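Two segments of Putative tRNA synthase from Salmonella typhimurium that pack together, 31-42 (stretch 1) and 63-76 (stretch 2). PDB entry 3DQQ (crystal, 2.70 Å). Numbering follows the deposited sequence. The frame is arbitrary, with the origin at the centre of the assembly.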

# COMPACT_ATOMS: atom_id res chain seq x y z
N GLN A 31 -16.11 2.95 -26.21
CA GLN A 31 -15.56 1.80 -25.51
C GLN A 31 -16.70 0.95 -25.06
O GLN A 31 -17.64 1.48 -24.51
CB GLN A 31 -14.76 2.22 -24.30
CG GLN A 31 -14.23 1.07 -23.38
CD GLN A 31 -13.33 1.62 -22.24
OE1 GLN A 31 -12.77 2.70 -22.37
NE2 GLN A 31 -13.21 0.87 -21.14
N ILE A 32 -16.63 -0.36 -25.28
CA ILE A 32 -17.62 -1.31 -24.76
C ILE A 32 -16.91 -2.23 -23.80
O ILE A 32 -15.88 -2.77 -24.14
CB ILE A 32 -18.27 -2.17 -25.86
CG1 ILE A 32 -18.92 -1.27 -26.90
CG2 ILE A 32 -19.25 -3.19 -25.22
CD1 ILE A 32 -19.57 -2.00 -28.13
N ASN A 33 -17.46 -2.47 -22.61
CA ASN A 33 -16.82 -3.38 -21.64
C ASN A 33 -17.37 -4.78 -21.73
O ASN A 33 -18.55 -4.97 -21.80
CB ASN A 33 -16.90 -2.80 -20.26
CG ASN A 33 -16.29 -1.40 -20.21
OD1 ASN A 33 -15.16 -1.19 -20.75
ND2 ASN A 33 -17.05 -0.42 -19.68
N ASP A 34 -16.47 -5.75 -21.80
CA ASP A 34 -16.77 -7.12 -22.13
C ASP A 34 -17.16 -7.28 -23.58
O ASP A 34 -17.47 -6.31 -24.26
CB ASP A 34 -17.84 -7.67 -21.22
CG ASP A 34 -17.62 -9.18 -20.85
OD1 ASP A 34 -16.81 -9.93 -21.53
OD2 ASP A 34 -18.29 -9.61 -19.85
N VAL A 35 -17.16 -8.51 -24.07
CA VAL A 35 -17.54 -8.79 -25.45
C VAL A 35 -18.89 -8.22 -25.75
O VAL A 35 -19.84 -8.51 -25.05
CB VAL A 35 -17.61 -10.29 -25.73
CG1 VAL A 35 -18.11 -10.55 -27.15
CG2 VAL A 35 -16.27 -10.94 -25.47
N PRO A 36 -19.00 -7.41 -26.79
CA PRO A 36 -20.27 -6.80 -27.07
C PRO A 36 -21.36 -7.77 -27.46
O PRO A 36 -21.13 -8.79 -28.05
CB PRO A 36 -19.98 -5.88 -28.24
CG PRO A 36 -18.53 -5.69 -28.22
CD PRO A 36 -17.99 -6.97 -27.75
N THR A 37 -22.56 -7.42 -27.08
CA THR A 37 -23.70 -8.28 -27.30
C THR A 37 -24.58 -7.58 -28.30
O THR A 37 -25.39 -8.22 -28.94
CB THR A 37 -24.49 -8.50 -25.99
OG1 THR A 37 -24.98 -7.25 -25.54
CG2 THR A 37 -23.58 -9.05 -24.87
N GLY A 38 -24.41 -6.27 -28.47
CA GLY A 38 -25.32 -5.53 -29.32
C GLY A 38 -24.89 -5.46 -30.76
O GLY A 38 -24.44 -6.43 -31.34
N THR A 39 -24.99 -4.26 -31.28
CA THR A 39 -24.84 -3.93 -32.67
C THR A 39 -23.87 -2.75 -32.71
O THR A 39 -23.74 -2.04 -31.74
CB THR A 39 -26.22 -3.50 -33.23
OG1 THR A 39 -26.02 -2.70 -34.41
CG2 THR A 39 -27.11 -2.71 -32.14
N GLN A 40 -23.19 -2.48 -33.80
CA GLN A 40 -22.17 -1.43 -33.71
C GLN A 40 -22.84 -0.15 -33.27
O GLN A 40 -23.78 0.26 -33.88
CB GLN A 40 -21.48 -1.20 -35.05
CG GLN A 40 -20.36 -0.22 -34.96
CD GLN A 40 -19.85 0.24 -36.29
OE1 GLN A 40 -20.08 -0.37 -37.36
NE2 GLN A 40 -19.13 1.35 -36.25
N PRO A 41 -22.36 0.49 -32.22
CA PRO A 41 -22.95 1.74 -31.84
C PRO A 41 -22.85 2.78 -32.89
O PRO A 41 -21.96 2.75 -33.69
CB PRO A 41 -22.12 2.20 -30.65
CG PRO A 41 -21.51 1.03 -30.14
CD PRO A 41 -21.27 0.13 -31.32
N GLU A 42 -23.76 3.73 -32.85
CA GLU A 42 -23.72 4.89 -33.70
C GLU A 42 -22.65 5.85 -33.24
O GLU A 42 -22.09 5.71 -32.15
CB GLU A 42 -25.07 5.56 -33.69
CG GLU A 42 -26.13 4.59 -34.22
CD GLU A 42 -27.46 5.25 -34.59
OE1 GLU A 42 -28.32 5.38 -33.66
OE2 GLU A 42 -27.64 5.60 -35.81
N LYS A 63 -10.11 -17.21 -25.60
CA LYS A 63 -11.53 -17.32 -25.90
C LYS A 63 -12.25 -15.98 -25.91
O LYS A 63 -12.97 -15.67 -26.85
CB LYS A 63 -12.21 -18.28 -24.94
CG LYS A 63 -11.76 -19.74 -25.12
CD LYS A 63 -12.81 -20.60 -25.85
CE LYS A 63 -12.20 -21.89 -26.50
NZ LYS A 63 -11.84 -21.70 -27.99
N GLN A 64 -12.02 -15.18 -24.87
CA GLN A 64 -12.56 -13.82 -24.82
C GLN A 64 -12.11 -13.01 -26.02
O GLN A 64 -12.92 -12.31 -26.63
CB GLN A 64 -12.10 -13.09 -23.56
CG GLN A 64 -12.74 -13.50 -22.22
CD GLN A 64 -14.20 -13.45 -22.36
OE1 GLN A 64 -14.80 -14.43 -22.86
NE2 GLN A 64 -14.82 -12.29 -22.01
N SER A 65 -10.82 -13.10 -26.38
CA SER A 65 -10.33 -12.27 -27.48
C SER A 65 -10.93 -12.65 -28.84
O SER A 65 -11.32 -11.79 -29.64
CB SER A 65 -8.82 -12.33 -27.54
OG SER A 65 -8.25 -11.89 -26.32
N LEU A 66 -11.01 -13.95 -29.10
CA LEU A 66 -11.68 -14.46 -30.31
C LEU A 66 -13.17 -14.08 -30.34
O LEU A 66 -13.67 -13.72 -31.40
CB LEU A 66 -11.49 -15.97 -30.49
CG LEU A 66 -10.04 -16.38 -30.75
CD1 LEU A 66 -9.91 -17.88 -30.90
CD2 LEU A 66 -9.36 -15.65 -31.95
N ALA A 67 -13.86 -14.14 -29.21
CA ALA A 67 -15.26 -13.71 -29.16
C ALA A 67 -15.34 -12.23 -29.58
O ALA A 67 -16.17 -11.84 -30.42
CB ALA A 67 -15.84 -13.92 -27.80
N ALA A 68 -14.42 -11.41 -29.06
CA ALA A 68 -14.38 -10.00 -29.41
C ALA A 68 -14.17 -9.86 -30.91
O ALA A 68 -14.83 -9.07 -31.56
CB ALA A 68 -13.28 -9.28 -28.66
N LEU A 69 -13.26 -10.66 -31.47
CA LEU A 69 -12.94 -10.58 -32.89
C LEU A 69 -14.13 -10.99 -33.75
O LEU A 69 -14.39 -10.36 -34.78
CB LEU A 69 -11.73 -11.43 -33.22
CG LEU A 69 -11.30 -11.44 -34.67
CD1 LEU A 69 -10.78 -10.08 -35.08
CD2 LEU A 69 -10.21 -12.50 -34.91
N VAL A 70 -14.89 -12.03 -33.34
CA VAL A 70 -16.07 -12.46 -34.08
C VAL A 70 -17.03 -11.32 -34.16
O VAL A 70 -17.61 -11.06 -35.20
CB VAL A 70 -16.79 -13.69 -33.48
CG1 VAL A 70 -18.26 -13.80 -34.06
CG2 VAL A 70 -16.01 -15.00 -33.76
N TRP A 71 -17.19 -10.59 -33.09
CA TRP A 71 -18.07 -9.45 -33.14
C TRP A 71 -17.56 -8.32 -34.05
O TRP A 71 -18.31 -7.79 -34.84
CB TRP A 71 -18.28 -8.92 -31.75
CG TRP A 71 -19.27 -7.81 -31.67
CD1 TRP A 71 -20.59 -7.91 -31.50
CD2 TRP A 71 -18.98 -6.41 -31.74
NE1 TRP A 71 -21.17 -6.67 -31.44
CE2 TRP A 71 -20.19 -5.73 -31.62
CE3 TRP A 71 -17.82 -5.68 -31.94
CZ2 TRP A 71 -20.27 -4.35 -31.65
CZ3 TRP A 71 -17.89 -4.30 -31.96
CH2 TRP A 71 -19.10 -3.65 -31.82
N LEU A 72 -16.30 -7.95 -33.92
CA LEU A 72 -15.73 -6.89 -34.74
C LEU A 72 -15.86 -7.25 -36.21
O LEU A 72 -16.19 -6.41 -37.03
CB LEU A 72 -14.26 -6.69 -34.41
CG LEU A 72 -13.93 -6.00 -33.09
CD1 LEU A 72 -12.39 -6.03 -32.81
CD2 LEU A 72 -14.50 -4.59 -33.14
N LYS A 73 -15.60 -8.50 -36.56
CA LYS A 73 -15.72 -8.92 -37.95
C LYS A 73 -17.16 -8.81 -38.44
O LYS A 73 -17.43 -8.42 -39.52
CB LYS A 73 -15.27 -10.36 -38.13
CG LYS A 73 -13.82 -10.52 -38.42
CD LYS A 73 -13.54 -12.09 -38.53
CE LYS A 73 -12.24 -12.48 -39.41
NZ LYS A 73 -11.45 -13.57 -38.73
N LYS A 74 -18.10 -9.17 -37.59
CA LYS A 74 -19.50 -8.99 -37.91
C LYS A 74 -19.86 -7.54 -38.18
O LYS A 74 -20.70 -7.28 -38.96
CB LYS A 74 -20.31 -9.53 -36.74
CG LYS A 74 -21.79 -9.66 -36.94
CD LYS A 74 -22.39 -10.60 -35.82
CE LYS A 74 -21.76 -12.10 -35.97
NZ LYS A 74 -21.49 -12.90 -34.67
N GLN A 75 -19.24 -6.58 -37.53
CA GLN A 75 -19.54 -5.19 -37.79
C GLN A 75 -18.75 -4.65 -38.98
O GLN A 75 -18.89 -3.47 -39.29
CB GLN A 75 -19.20 -4.31 -36.58
CG GLN A 75 -19.73 -4.76 -35.26
CD GLN A 75 -21.12 -5.22 -35.37
OE1 GLN A 75 -21.96 -4.52 -35.86
NE2 GLN A 75 -21.37 -6.44 -34.96
N GLY A 76 -17.88 -5.45 -39.59
CA GLY A 76 -17.12 -4.99 -40.75
C GLY A 76 -15.81 -4.28 -40.44
O GLY A 76 -15.25 -3.56 -41.26

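The indole of Trp71 is gripped by the loop of stretch 1 in two ways at once: a proline lies over its face while a backbone carbonyl meets its edge. Pro36 CB sits 3.5 Å from the centroid of the five-membered ring of Trp71 and 17° off the ring normal, the geometry of a CH-pi contact, in which the weakly polarized C-H groups of proline face the electron-rich indole. Near the ring plane, Trp71 NE1 donates a hydrogen bond to Gly38 O at 3.3 Å; the angle of 167° at the hydrogen is nearly linear, so the bond is well directed despite its length. The same tryptophan covers more of the interface than any other residue. Its six-membered ring extends to Ile32, where Trp71 CH2 lies 4.1 Å from Ile32 CD1, and its CZ2 is 4.0 Å from Gln40 CA.

The backbones differ in character. Stretch 1 leaves a strand at Asn33 and continues as loop, whereas stretch 2 is helical through Lys74. Their closest CA pairings, Val35 CA to Ala68 CA at 5.2 Å, Pro36 CA to Trp71 CA at 7.0 Å and Gln40 CA to Gln75 CA at 6.1 Å, rise together in sequence, so the loop follows the helix in the same overall direction.

At the earlier end, Val35 directs its CB toward the helix, and its CG2 packs 3.8 Å from Ala67 CB, an ordinary van der Waals contact between two apolar side chains. Beside it, Asp34 OD1 accepts a hydrogen bond from its neighbour's backbone, Val35 N, at 2.9 Å, and lies 3.1 Å from Gln64 NE2.

At the other end, Gln40 N donates a weak hydrogen bond to Gln75 OE1 (3.1 Å, 130°). The Gln75 amide also turns back on its own helix, with NE2 weakly bonded to Trp71 O at 3.3 Å. Gly76, with positive phi, is the first residue to leave helical angles, in a Schellman motif.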